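Local coordinates for protein inulin fructotransferase (Bacillus sp. snu-7, PDB 2INV) that converts inulin into difructose anhydride, probably of type III, by intramolecular fructosyl transfer with cleavage of the polymer, at residues 18-23 / 38-43; 208-213 / 233-238; 296-301 / 336-341; 377-382 / 395-400. All blocks are in the same frame, centred on the assembly; numbering follows the deposited sequence.

Interaction 1. Residues 18-23 / 38-43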
loop_
_atom_site.group_PDB
_atom_site.type_symbol
_atom_site.label_atom_id
_atom_site.label_comp_id
_atom_site.label_asym_id
_atom_site.label_seq_id
_atom_site.Cartn_x
_atom_site.Cartn_y
_atom_site.Cartn_z
ATOM N N THR A 18 14.879 -16.472 -22.883
ATOM C CA THR A 18 14.804 -16.879 -24.288
ATOM C C THR A 18 16.120 -16.937 -25.089
ATOM O O THR A 18 16.171 -17.615 -26.117
ATOM C CB THR A 18 13.812 -15.984 -25.084
ATOM O OG1 THR A 18 14.373 -14.676 -25.262
ATOM C CG2 THR A 18 12.489 -15.858 -24.336
ATOM N N THR A 19 17.174 -16.256 -24.639
ATOM C CA THR A 19 18.445 -16.253 -25.378
ATOM C C THR A 19 19.478 -17.241 -24.860
ATOM O O THR A 19 20.480 -17.511 -25.521
ATOM C CB THR A 19 19.150 -14.893 -25.300
ATOM O OG1 THR A 19 19.345 -14.538 -23.924
ATOM C CG2 THR A 19 18.346 -13.821 -25.996
ATOM N N TRP A 20 19.234 -17.773 -23.674
ATOM C CA TRP A 20 20.183 -18.660 -23.043
ATOM C C TRP A 20 20.090 -20.144 -23.393
ATOM O O TRP A 20 19.133 -20.827 -23.018
ATOM C CB TRP A 20 20.082 -18.433 -21.538
ATOM C CG TRP A 20 20.907 -19.347 -20.758
ATOM C CD1 TRP A 20 20.573 -20.599 -20.355
ATOM C CD2 TRP A 20 22.230 -19.106 -20.290
ATOM N NE1 TRP A 20 21.609 -21.162 -19.661
ATOM C CE2 TRP A 20 22.643 -20.267 -19.607
ATOM C CE3 TRP A 20 23.113 -18.021 -20.390
ATOM C CZ2 TRP A 20 23.899 -20.378 -19.012
ATOM C CZ3 TRP A 20 24.368 -18.128 -19.801
ATOM C CH2 TRP A 20 24.749 -19.303 -19.120
ATOM N N ARG A 21 21.109 -20.644 -24.090
ATOM C CA ARG A 21 21.127 -22.046 -24.497
ATOM C C ARG A 21 21.783 -22.943 -23.459
ATOM O O ARG A 21 22.754 -22.552 -22.794
ATOM C CB ARG A 21 21.858 -22.208 -25.833
ATOM C CG ARG A 21 23.348 -21.879 -25.813
ATOM C CD ARG A 21 24.013 -22.215 -27.143
ATOM N NE ARG A 21 25.429 -21.859 -27.148
ATOM C CZ ARG A 21 26.231 -22.012 -28.199
ATOM N NH1 ARG A 21 25.757 -22.513 -29.340
ATOM N NH2 ARG A 21 27.510 -21.662 -28.118
ATOM N N ILE A 22 21.236 -24.146 -23.317
ATOM C CA ILE A 22 21.775 -25.124 -22.389
ATOM C C ILE A 22 22.739 -25.935 -23.241
ATOM O O ILE A 22 22.337 -26.718 -24.104
ATOM C CB ILE A 22 20.656 -25.994 -21.817
ATOM C CG1 ILE A 22 19.676 -25.089 -21.069
ATOM C CG2 ILE A 22 21.230 -27.051 -20.883
ATOM C CD1 ILE A 22 18.419 -25.769 -20.591
ATOM N N LYS A 23 24.019 -25.696 -22.998
ATOM C CA LYS A 23 25.099 -26.314 -23.737
ATOM C C LYS A 23 24.949 -27.805 -24.037
ATOM O O LYS A 23 25.090 -28.221 -25.190
ATOM C CB LYS A 23 26.414 -26.059 -23.015
ATOM C CG LYS A 23 26.991 -24.691 -23.317
ATOM C CD LYS A 23 28.257 -24.438 -22.526
ATOM C CE LYS A 23 28.912 -23.130 -22.904
ATOM N NZ LYS A 23 29.674 -23.226 -24.175
ATOM N N ILE A 38 16.150 -22.254 -16.429
ATOM C CA ILE A 38 16.488 -21.491 -15.238
ATOM C C ILE A 38 17.469 -22.259 -14.359
ATOM O O ILE A 38 18.397 -21.670 -13.805
ATOM C CB ILE A 38 15.229 -21.119 -14.435
ATOM C CG1 ILE A 38 14.293 -20.301 -15.326
ATOM C CG2 ILE A 38 15.612 -20.313 -13.204
ATOM C CD1 ILE A 38 12.978 -19.929 -14.676
ATOM N N ASN A 39 17.290 -23.571 -14.228
ATOM C CA ASN A 39 18.230 -24.327 -13.413
ATOM C C ASN A 39 19.638 -24.219 -14.004
ATOM O O ASN A 39 20.615 -24.129 -13.258
ATOM C CB ASN A 39 17.810 -25.793 -13.290
ATOM C CG ASN A 39 16.736 -26.007 -12.231
ATOM O OD1 ASN A 39 16.743 -25.359 -11.183
ATOM N ND2 ASN A 39 15.812 -26.930 -12.495
ATOM N N ASP A 40 19.753 -24.198 -15.333
ATOM C CA ASP A 40 21.077 -24.077 -15.939
ATOM C C ASP A 40 21.616 -22.671 -15.717
ATOM O O ASP A 40 22.827 -22.492 -15.582
ATOM C CB ASP A 40 21.056 -24.388 -17.439
ATOM C CG ASP A 40 22.456 -24.562 -18.018
ATOM O OD1 ASP A 40 23.166 -25.504 -17.605
ATOM O OD2 ASP A 40 22.851 -23.757 -18.884
ATOM N N ILE A 41 20.734 -21.671 -15.681
ATOM C CA ILE A 41 21.205 -20.311 -15.440
ATOM C C ILE A 41 21.735 -20.206 -14.015
ATOM O O ILE A 41 22.817 -19.684 -13.792
ATOM C CB ILE A 41 20.093 -19.255 -15.643
ATOM C CG1 ILE A 41 19.790 -19.094 -17.135
ATOM C CG2 ILE A 41 20.542 -17.922 -15.062
ATOM C CD1 ILE A 41 18.516 -18.330 -17.426
ATOM N N ILE A 42 20.973 -20.710 -13.049
ATOM C CA ILE A 42 21.412 -20.662 -11.657
ATOM C C ILE A 42 22.733 -21.407 -11.526
ATOM O O ILE A 42 23.586 -21.034 -10.719
ATOM C CB ILE A 42 20.391 -21.310 -10.697
ATOM C CG1 ILE A 42 19.097 -20.498 -10.688
ATOM C CG2 ILE A 42 20.973 -21.365 -9.279
ATOM C CD1 ILE A 42 17.964 -21.145 -9.916
ATOM N N ALA A 43 22.905 -22.456 -12.327
ATOM C CA ALA A 43 24.133 -23.230 -12.295
ATOM C C ALA A 43 25.284 -22.364 -12.802
ATOM O O ALA A 43 26.410 -22.499 -12.339
ATOM C CB ALA A 43 23.988 -24.487 -13.149
HETATM O O HOH W 1 24.867 -24.442 -20.597
#
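Trp20, in the loop after strand 14-16, lays its indole against helix 30-48, where Asp40 and Ile41 meet it at an edge and on a face. With CG anti to the backbone N (chi1 175°), the ring is carried toward the helix. The tight part lies over one face: Ile41 CG1 stands almost on the normal of the five-membered ring, 3.6 Å from Trp20 CD1, in a CH-pi contact. At the edge, Trp20 NE1 donates to Asp40 OD2 over 3.0 Å. This bond is bent (143° at the hydrogen), yet the oxygen stays near the ring plane and receives the N-H on its anti lone pair. Together a face contact and an edge bond restrict the tilt and rotation of the indole. Ile22 extends the apolar side, its CG1 3.9 Å from Asp40 CB.

Toward solvent the contact loosens. A water donates to Asp40 OD2 at 2.7 Å and accepts from Lys23 N at 2.8 Å, so one carboxylate oxygen is held by two donors, which would probably keep it ionised. Beyond it, the side chain of Arg21 starts away from the helix and that of Lys23 ends away from it.

Tyr15 adds an edge-to-face contact to Trp20, while Ile22 also packs on Ala36 and Val37. Ile38 and Ile42 pack on strand 73-75, and Ile38 and Ile41 on Ile60 of strand 58-62, so helix 30-48 lies between the loop and strands 58-62 and 73-75, near the N-terminal end of the beta-helix.

Interaction 2. Residues 208-213 / 233-238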
loop_
_atom_site.group_PDB
_atom_site.type_symbol
_atom_site.label_atom_id
_atom_site.label_comp_id
_atom_site.label_asym_id
_atom_site.label_seq_id
_atom_site.Cartn_x
_atom_site.Cartn_y
_atom_site.Cartn_z
ATOM N N CYS A 208 -3.877 -19.668 -1.525
ATOM C CA CYS A 208 -3.182 -18.497 -2.044
ATOM C C CYS A 208 -1.842 -18.203 -1.347
ATOM O O CYS A 208 -0.784 -18.342 -1.968
ATOM C CB CYS A 208 -4.120 -17.283 -1.984
ATOM S SG CYS A 208 -5.585 -17.488 -3.031
ATOM N N VAL A 209 -1.876 -17.776 -0.087
ATOM C CA VAL A 209 -0.634 -17.491 0.623
ATOM C C VAL A 209 -0.556 -18.239 1.952
ATOM O O VAL A 209 -1.396 -18.073 2.834
ATOM C CB VAL A 209 -0.450 -15.984 0.881
ATOM C CG1 VAL A 209 0.829 -15.752 1.681
ATOM C CG2 VAL A 209 -0.380 -15.235 -0.435
ATOM N N GLU A 210 0.486 -19.055 2.084
ATOM C CA GLU A 210 0.703 -19.865 3.280
ATOM C C GLU A 210 2.021 -19.560 3.995
ATOM O O GLU A 210 3.097 -19.968 3.544
ATOM C CB GLU A 210 0.657 -21.352 2.911
ATOM C CG GLU A 210 -0.707 -21.826 2.433
ATOM C CD GLU A 210 -0.670 -23.241 1.886
ATOM O OE1 GLU A 210 -0.602 -23.393 0.645
ATOM O OE2 GLU A 210 -0.689 -24.205 2.691
ATOM N N LEU A 211 1.927 -18.844 5.114
ATOM C CA LEU A 211 3.099 -18.491 5.909
ATOM C C LEU A 211 3.165 -19.467 7.075
ATOM O O LEU A 211 2.617 -19.228 8.157
ATOM C CB LEU A 211 2.965 -17.064 6.414
ATOM C CG LEU A 211 2.529 -16.127 5.289
ATOM C CD1 LEU A 211 2.294 -14.729 5.832
ATOM C CD2 LEU A 211 3.578 -16.124 4.191
ATOM N N THR A 212 3.841 -20.580 6.826
ATOM C CA THR A 212 3.972 -21.660 7.789
ATOM C C THR A 212 5.209 -21.601 8.677
ATOM O O THR A 212 6.048 -20.718 8.534
ATOM C CB THR A 212 3.956 -22.997 7.041
ATOM O OG1 THR A 212 5.036 -23.021 6.097
ATOM C CG2 THR A 212 2.642 -23.150 6.282
ATOM N N GLY A 213 5.297 -22.559 9.595
ATOM C CA GLY A 213 6.424 -22.635 10.504
ATOM C C GLY A 213 6.367 -21.559 11.576
ATOM O O GLY A 213 5.966 -21.810 12.723
ATOM N N THR A 233 -6.915 -18.709 2.132
ATOM C CA THR A 233 -6.614 -17.574 1.300
ATOM C C THR A 233 -5.291 -17.089 1.886
ATOM O O THR A 233 -4.236 -17.256 1.269
ATOM C CB THR A 233 -7.730 -16.538 1.404
ATOM O OG1 THR A 233 -8.981 -17.172 1.102
ATOM C CG2 THR A 233 -7.510 -15.403 0.416
ATOM N N LEU A 234 -5.332 -16.520 3.088
ATOM C CA LEU A 234 -4.103 -16.086 3.744
ATOM C C LEU A 234 -4.008 -16.879 5.040
ATOM O O LEU A 234 -4.922 -16.857 5.870
ATOM C CB LEU A 234 -4.126 -14.595 4.063
ATOM C CG LEU A 234 -2.926 -14.125 4.896
ATOM C CD1 LEU A 234 -1.626 -14.349 4.137
ATOM C CD2 LEU A 234 -3.100 -12.657 5.237
ATOM N N LEU A 235 -2.907 -17.602 5.195
ATOM C CA LEU A 235 -2.683 -18.422 6.373
ATOM C C LEU A 235 -1.369 -18.034 7.040
ATOM O O LEU A 235 -0.355 -17.841 6.364
ATOM C CB LEU A 235 -2.660 -19.892 5.955
ATOM C CG LEU A 235 -2.087 -20.942 6.907
ATOM C CD1 LEU A 235 -2.871 -20.986 8.207
ATOM C CD2 LEU A 235 -2.129 -22.293 6.212
ATOM N N ALA A 236 -1.388 -17.910 8.364
ATOM C CA ALA A 236 -0.186 -17.542 9.098
ATOM C C ALA A 236 0.018 -18.437 10.315
ATOM O O ALA A 236 -0.883 -18.596 11.138
ATOM C CB ALA A 236 -0.270 -16.097 9.521
ATOM N N GLU A 237 1.213 -19.011 10.436
ATOM C CA GLU A 237 1.512 -19.905 11.546
ATOM C C GLU A 237 2.580 -19.372 12.484
ATOM O O GLU A 237 3.731 -19.167 12.094
ATOM C CB GLU A 237 1.942 -21.279 11.026
ATOM C CG GLU A 237 0.897 -21.944 10.133
ATOM C CD GLU A 237 1.298 -23.348 9.726
ATOM O OE1 GLU A 237 2.502 -23.681 9.832
ATOM O OE2 GLU A 237 0.421 -24.105 9.262
ATOM N N ASN A 238 2.182 -19.152 13.733
ATOM C CA ASN A 238 3.090 -18.667 14.764
ATOM C C ASN A 238 3.872 -17.450 14.288
ATOM O O ASN A 238 5.100 -17.405 14.375
ATOM C CB ASN A 238 4.035 -19.798 15.167
ATOM C CG ASN A 238 3.297 -21.103 15.390
ATOM O OD1 ASN A 238 2.372 -21.176 16.207
ATOM N ND2 ASN A 238 3.692 -22.142 14.658
#
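Successive coils of the right-handed parallel beta-helix meet here, strand 208-211 running beside strand 235-237 with their directions 4° apart. At a corner of the later coil, Val209 N donates to Thr233 O at 2.8 Å. Val209 O then accepts from Leu235 N (2.8 Å), Leu211 N gives to Leu235 O (2.8 Å), and Leu211 O takes Glu237 N (2.7 Å). Equivalent positions therefore stack coil upon coil, as is characteristic of this fold. On the face bearing Val209, Leu211, Leu234 and Ala236, the valine and Leu234 lie side by side, Val209 CG1 3.7 Å from Leu234 CD1, and this apolar row also meets Met225 and Leu242. On the face of Glu210 and Leu235, away from the Val209 row, Glu210 CG touches Leu235 CD2, while Glu210 OE1 is bonded to His185 ND1 in strand 185-193, the neighbouring strand on the preceding coil.

Past the strand end, side chains take over from the backbone. Glu237, extended beyond CG, runs alongside Thr212, and its OE1 receives Gly213 N at 3.0 Å on the anti lone pair. Asn238 ND2 reaches back to Gly213 O at 3.0 Å along a straight N-H (179°), in its own amide plane but above the carbonyl plane. An alanine in place of Glu237 would lose the acceptor for Gly213 N and would probably loosen the turn after strand 208-211.

Interaction 3. Residues 296-301 / 336-341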
loop_
_atom_site.group_PDB
_atom_site.type_symbol
_atom_site.label_atom_id
_atom_site.label_comp_id
_atom_site.label_asym_id
_atom_site.label_seq_id
_atom_site.Cartn_x
_atom_site.Cartn_y
_atom_site.Cartn_z
ATOM N N ILE A 296 -16.342 -6.710 6.406
ATOM C CA ILE A 296 -16.571 -8.144 6.393
ATOM C C ILE A 296 -17.964 -8.486 5.886
ATOM O O ILE A 296 -18.961 -8.288 6.576
ATOM C CB ILE A 296 -16.345 -8.686 7.810
ATOM C CG1 ILE A 296 -15.011 -8.133 8.327
ATOM C CG2 ILE A 296 -16.340 -10.204 7.816
ATOM C CD1 ILE A 296 -14.797 -8.274 9.806
ATOM N N ARG A 297 -18.016 -8.995 4.662
ATOM C CA ARG A 297 -19.268 -9.351 4.021
ATOM C C ARG A 297 -19.416 -10.839 3.772
ATOM O O ARG A 297 -18.643 -11.455 3.035
ATOM C CB ARG A 297 -19.422 -8.570 2.707
ATOM C CG ARG A 297 -20.105 -9.334 1.576
ATOM C CD ARG A 297 -21.527 -9.690 1.919
ATOM N NE ARG A 297 -22.460 -9.274 0.880
ATOM C CZ ARG A 297 -23.723 -8.926 1.112
ATOM N NH1 ARG A 297 -24.204 -8.946 2.353
ATOM N NH2 ARG A 297 -24.505 -8.547 0.106
ATOM N N ARG A 298 -20.438 -11.400 4.402
ATOM C CA ARG A 298 -20.749 -12.809 4.271
ATOM C C ARG A 298 -22.031 -12.912 3.455
ATOM O O ARG A 298 -22.986 -12.160 3.694
ATOM C CB ARG A 298 -20.959 -13.421 5.656
ATOM C CG ARG A 298 -21.617 -14.792 5.658
ATOM C CD ARG A 298 -20.770 -15.810 4.923
ATOM N NE ARG A 298 -21.599 -16.762 4.199
ATOM C CZ ARG A 298 -22.364 -17.688 4.769
ATOM N NH1 ARG A 298 -22.412 -17.803 6.089
ATOM N NH2 ARG A 298 -23.089 -18.497 4.010
ATOM N N THR A 299 -22.050 -13.813 2.479
ATOM C CA THR A 299 -23.245 -13.988 1.668
ATOM C C THR A 299 -23.198 -15.384 1.072
ATOM O O THR A 299 -22.319 -16.185 1.410
ATOM C CB THR A 299 -23.349 -12.917 0.549
ATOM O OG1 THR A 299 -24.670 -12.931 -0.009
ATOM C CG2 THR A 299 -22.333 -13.186 -0.548
ATOM N N ASN A 300 -24.139 -15.685 0.189
ATOM C CA ASN A 300 -24.189 -17.011 -0.406
ATOM C C ASN A 300 -23.480 -17.050 -1.757
ATOM O O ASN A 300 -23.483 -16.074 -2.513
ATOM C CB ASN A 300 -25.643 -17.460 -0.567
ATOM C CG ASN A 300 -26.485 -16.443 -1.295
ATOM O OD1 ASN A 300 -26.556 -15.277 -0.895
ATOM N ND2 ASN A 300 -27.144 -16.878 -2.360
ATOM N N GLU A 301 -22.871 -18.194 -2.051
ATOM C CA GLU A 301 -22.154 -18.413 -3.302
ATOM C C GLU A 301 -22.991 -17.892 -4.468
ATOM O O GLU A 301 -24.140 -18.295 -4.649
ATOM C CB GLU A 301 -21.891 -19.907 -3.484
ATOM C CG GLU A 301 -21.447 -20.300 -4.882
ATOM C CD GLU A 301 -20.121 -19.688 -5.269
ATOM O OE1 GLU A 301 -19.085 -20.111 -4.714
ATOM O OE2 GLU A 301 -20.114 -18.780 -6.128
ATOM N N TYR A 336 -24.090 -9.075 6.316
ATOM C CA TYR A 336 -24.463 -10.472 6.173
ATOM C C TYR A 336 -25.798 -10.670 5.457
ATOM O O TYR A 336 -26.857 -10.251 5.939
ATOM C CB TYR A 336 -24.472 -11.113 7.565
ATOM C CG TYR A 336 -24.818 -12.575 7.616
ATOM C CD1 TYR A 336 -26.133 -13.003 7.443
ATOM C CD2 TYR A 336 -23.840 -13.535 7.868
ATOM C CE1 TYR A 336 -26.469 -14.348 7.522
ATOM C CE2 TYR A 336 -24.166 -14.888 7.951
ATOM C CZ TYR A 336 -25.479 -15.286 7.777
ATOM O OH TYR A 336 -25.815 -16.616 7.859
ATOM N N ASN A 337 -25.733 -11.311 4.293
ATOM C CA ASN A 337 -26.923 -11.583 3.486
ATOM C C ASN A 337 -26.920 -13.056 3.081
ATOM O O ASN A 337 -26.235 -13.459 2.131
ATOM C CB ASN A 337 -26.924 -10.714 2.229
ATOM C CG ASN A 337 -28.254 -10.711 1.528
ATOM O OD1 ASN A 337 -28.413 -10.087 0.483
ATOM N ND2 ASN A 337 -29.229 -11.384 2.114
ATOM N N VAL A 338 -27.683 -13.858 3.813
ATOM C CA VAL A 338 -27.752 -15.281 3.549
ATOM C C VAL A 338 -29.177 -15.810 3.710
ATOM O O VAL A 338 -29.858 -15.519 4.692
ATOM C CB VAL A 338 -26.809 -16.053 4.501
ATOM C CG1 VAL A 338 -26.936 -17.559 4.276
ATOM C CG2 VAL A 338 -25.375 -15.612 4.274
ATOM N N PRO A 339 -29.661 -16.555 2.705
ATOM C CA PRO A 339 -30.998 -17.155 2.690
ATOM C C PRO A 339 -31.304 -17.912 3.983
ATOM O O PRO A 339 -30.516 -18.756 4.417
ATOM C CB PRO A 339 -30.927 -18.086 1.484
ATOM C CG PRO A 339 -30.140 -17.269 0.514
ATOM C CD PRO A 339 -29.051 -16.614 1.362
ATOM N N PRO A 340 -32.432 -17.588 4.637
ATOM C CA PRO A 340 -32.780 -18.288 5.877
ATOM C C PRO A 340 -32.574 -19.787 5.738
ATOM O O PRO A 340 -32.135 -20.454 6.683
ATOM C CB PRO A 340 -34.246 -17.942 6.063
ATOM C CG PRO A 340 -34.308 -16.537 5.579
ATOM C CD PRO A 340 -33.409 -16.524 4.335
ATOM N N ALA A 341 -32.852 -20.291 4.538
ATOM C CA ALA A 341 -32.742 -21.707 4.231
ATOM C C ALA A 341 -31.325 -22.233 4.045
ATOM O O ALA A 341 -31.123 -23.447 3.972
ATOM C CB ALA A 341 -33.570 -22.017 2.991
HETATM O O HOH W 2 -27.320 -7.604 0.485
#
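Thr299 OG1 donates to Asn337 O at 2.7 Å, its hydroxyl anti to the backbone N and in the plane of that carbonyl. Beside it, Asn337 N gives a nearly straight bond (168°) to Arg298 O at 2.9 Å, the parallel pairing of strands 285-299 and 328-337. Arg298 then curls back, bent at chi2 and chi3, so that its NE reaches the carbonyl oxygen Thr299 O at 2.9 Å, from above the carbonyl plane. On the other side of the strands, a water accepts from Arg297 NH2 and donates to Asn337 OD1 at 2.7 Å.

Packing surrounds these bonds. Arg298 CG lies against the Tyr336 ring, 3.4 Å from Tyr336 CD2, with the guanidinium plane turned 78° from the ring. Val338 CG2 sits over the centre of one guanidinium face, 3.7 Å from Arg298 CZ, and also over the rim of the tyrosine ring. Asn300 OD1 approaches Pro339 CD at 3.6 Å.

Asp315 OD1 forms a salt bridge with Arg298 NH1 and a hydrogen bond with Tyr336 OH, and is therefore likely to stay ionised. A leucine in place of Arg298 would lose the bond to Thr299 O and the salt bridge to Asp315, and would probably leave that carboxylate poorly compensated. Fructose lies about 8 Å from the Thr299 side chain, and Glu301 forms a salt bridge with Arg252 of the glycan pocket, so this polar network adjoins the sugar site.

Interaction 4. Residues 377-382 / 395-400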
loop_
_atom_site.group_PDB
_atom_site.type_symbol
_atom_site.label_atom_id
_atom_site.label_comp_id
_atom_site.label_asym_id
_atom_site.label_seq_id
_atom_site.Cartn_x
_atom_site.Cartn_y
_atom_site.Cartn_z
ATOM N N VAL A 377 -22.536 -10.647 18.538
ATOM C CA VAL A 377 -21.408 -11.149 19.286
ATOM C C VAL A 377 -21.845 -12.247 20.229
ATOM O O VAL A 377 -22.867 -12.141 20.904
ATOM C CB VAL A 377 -20.739 -10.022 20.104
ATOM C CG1 VAL A 377 -19.486 -10.550 20.778
ATOM C CG2 VAL A 377 -20.413 -8.848 19.204
ATOM N N VAL A 378 -21.065 -13.315 20.257
ATOM C CA VAL A 378 -21.353 -14.428 21.138
ATOM C C VAL A 378 -20.078 -14.748 21.885
ATOM O O VAL A 378 -19.021 -14.950 21.294
ATOM C CB VAL A 378 -21.795 -15.687 20.374
ATOM C CG1 VAL A 378 -21.900 -16.871 21.331
ATOM C CG2 VAL A 378 -23.138 -15.453 19.707
ATOM N N LEU A 379 -20.183 -14.765 23.201
ATOM C CA LEU A 379 -19.049 -15.086 24.045
ATOM C C LEU A 379 -19.360 -16.448 24.619
ATOM O O LEU A 379 -20.353 -16.640 25.324
ATOM C CB LEU A 379 -18.888 -14.062 25.162
ATOM C CG LEU A 379 -18.794 -12.529 24.855
ATOM C CD1 LEU A 379 -17.646 -12.097 24.298
ATOM C CD2 LEU A 379 -19.869 -11.962 24.254
ATOM N N ASP A 380 -18.502 -17.397 24.287
ATOM C CA ASP A 380 -18.655 -18.770 24.722
ATOM C C ASP A 380 -18.348 -18.914 26.217
ATOM O O ASP A 380 -17.559 -18.146 26.775
ATOM C CB ASP A 380 -17.745 -19.631 23.859
ATOM C CG ASP A 380 -17.900 -21.099 24.129
ATOM O OD1 ASP A 380 -18.630 -21.792 23.387
ATOM O OD2 ASP A 380 -17.263 -21.571 25.094
ATOM N N ALA A 381 -19.002 -19.877 26.861
ATOM C CA ALA A 381 -18.849 -20.108 28.298
ATOM C C ALA A 381 -17.410 -20.267 28.793
ATOM O O ALA A 381 -17.159 -20.229 29.998
ATOM C CB ALA A 381 -19.680 -21.324 28.707
ATOM N N SER A 382 -16.474 -20.462 27.870
ATOM C CA SER A 382 -15.078 -20.626 28.241
ATOM C C SER A 382 -14.445 -19.268 28.470
ATOM O O SER A 382 -13.560 -19.119 29.312
ATOM C CB SER A 382 -14.302 -21.360 27.139
ATOM O OG SER A 382 -14.730 -22.695 26.991
ATOM N N SER A 395 -30.019 -7.633 23.033
ATOM C CA SER A 395 -30.610 -8.848 22.479
ATOM C C SER A 395 -29.914 -9.336 21.213
ATOM O O SER A 395 -30.301 -10.352 20.633
ATOM C CB SER A 395 -32.106 -8.649 22.225
ATOM O OG SER A 395 -32.359 -7.678 21.214
ATOM N N GLN A 396 -28.877 -8.620 20.795
ATOM C CA GLN A 396 -28.109 -9.018 19.624
ATOM C C GLN A 396 -26.761 -9.521 20.134
ATOM O O GLN A 396 -25.853 -9.818 19.347
ATOM C CB GLN A 396 -27.919 -7.830 18.674
ATOM C CG GLN A 396 -29.257 -7.243 18.137
ATOM C CD GLN A 396 -29.086 -5.993 17.293
ATOM O OE1 GLN A 396 -28.371 -5.055 17.674
ATOM N NE2 GLN A 396 -29.759 -5.966 16.143
ATOM N N ILE A 397 -26.662 -9.645 21.461
ATOM C CA ILE A 397 -25.441 -10.103 22.131
ATOM C C ILE A 397 -25.688 -11.266 23.105
ATOM O O ILE A 397 -26.508 -11.152 24.026
ATOM C CB ILE A 397 -24.800 -8.954 22.937
ATOM C CG1 ILE A 397 -24.500 -7.775 22.013
ATOM C CG2 ILE A 397 -23.538 -9.438 23.624
ATOM C CD1 ILE A 397 -23.913 -6.569 22.720
ATOM N N THR A 398 -24.977 -12.374 22.907
ATOM C CA THR A 398 -25.111 -13.526 23.794
ATOM C C THR A 398 -23.805 -13.755 24.552
ATOM O O THR A 398 -22.765 -14.020 23.949
ATOM C CB THR A 398 -25.427 -14.824 23.026
ATOM O OG1 THR A 398 -26.691 -14.709 22.361
ATOM C CG2 THR A 398 -25.482 -16.009 23.994
ATOM N N SER A 399 -23.866 -13.643 25.872
ATOM C CA SER A 399 -22.698 -13.863 26.702
ATOM C C SER A 399 -22.969 -15.061 27.599
ATOM O O SER A 399 -23.857 -15.015 28.453
ATOM C CB SER A 399 -22.401 -12.626 27.552
ATOM O OG SER A 399 -21.393 -12.895 28.517
ATOM N N TYR A 400 -22.217 -16.139 27.399
ATOM C CA TYR A 400 -22.391 -17.340 28.212
ATOM C C TYR A 400 -21.456 -17.279 29.382
ATOM O O TYR A 400 -21.253 -18.271 30.089
ATOM C CB TYR A 400 -22.064 -18.589 27.423
ATOM C CG TYR A 400 -23.075 -18.878 26.371
ATOM C CD1 TYR A 400 -24.419 -19.036 26.695
ATOM C CD2 TYR A 400 -22.694 -18.984 25.049
ATOM C CE1 TYR A 400 -25.358 -19.302 25.725
ATOM C CE2 TYR A 400 -23.620 -19.246 24.057
ATOM C CZ TYR A 400 -24.950 -19.404 24.402
ATOM O OH TYR A 400 -25.867 -19.677 23.427
#
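Strands 377-379 and 397-399 run parallel, 4° apart with axes 4.7 Å from each other, and are joined by Thr398 N to Val377 O (2.9 Å), Leu379 N to Thr398 O (2.8 Å) and Tyr400 N to Leu379 O (2.8 Å). All three bonds are close to straight.

Tyr400 makes the largest single contribution. Its CG is anti to the carbonyl carbon (chi1 -70°), and the ring runs back alongside Val378, with Tyr400 CB 3.3 Å from Leu379 O at its root. Farther along the ring, Tyr400 CE2 comes within 4.0 Å of Val378 CG1. Thr398 CG2 of its own strand stands over one ring face, near the rim. Val378 and Thr398 point the same way, side by side, with Val378 CG2 4.1 Å from Thr398 CB. On the opposite face, Leu379 CD2 reaches Ile397 CG2 only loosely. Just past the first strand, Asp380 OD2 accepts Ser382 N at 3.1 Å on its anti lone pair, an Asx turn; within it Ala381 CB rests beside Tyr400 CB. Ser399 OG is engaged by Thr404 OG1 and Ser401 O.

These are among the last coils of the beta-helix. Strand 351-357 pairs with the far edge of 377-379, and inside the coil Val377, Leu379 and Ile397 pack on Val388 of strand 387-389, while Ile397 and Ser399 also meet Ile406 of strand 405-407.

Along the chain the four contacts come strictly in series; none nests within or crosses another. Interaction 1 closes the loop and first turns of helix 30-48 back on each other at the N-terminal end. Interaction 2, its centre about 7 Å from that of the chain, joins successive coils midway along the beta-helix. Interaction 3 spans 34 intervening residues and ties two coils together beside the sugar site, its nearest atoms about 11 Å from those of interaction 2. Interaction 4 closes a short coil, with 12 residues between its segments, at the C-terminal end, its centre about 61 Å from that of interaction 1, so the set marks the solenoid from end to end.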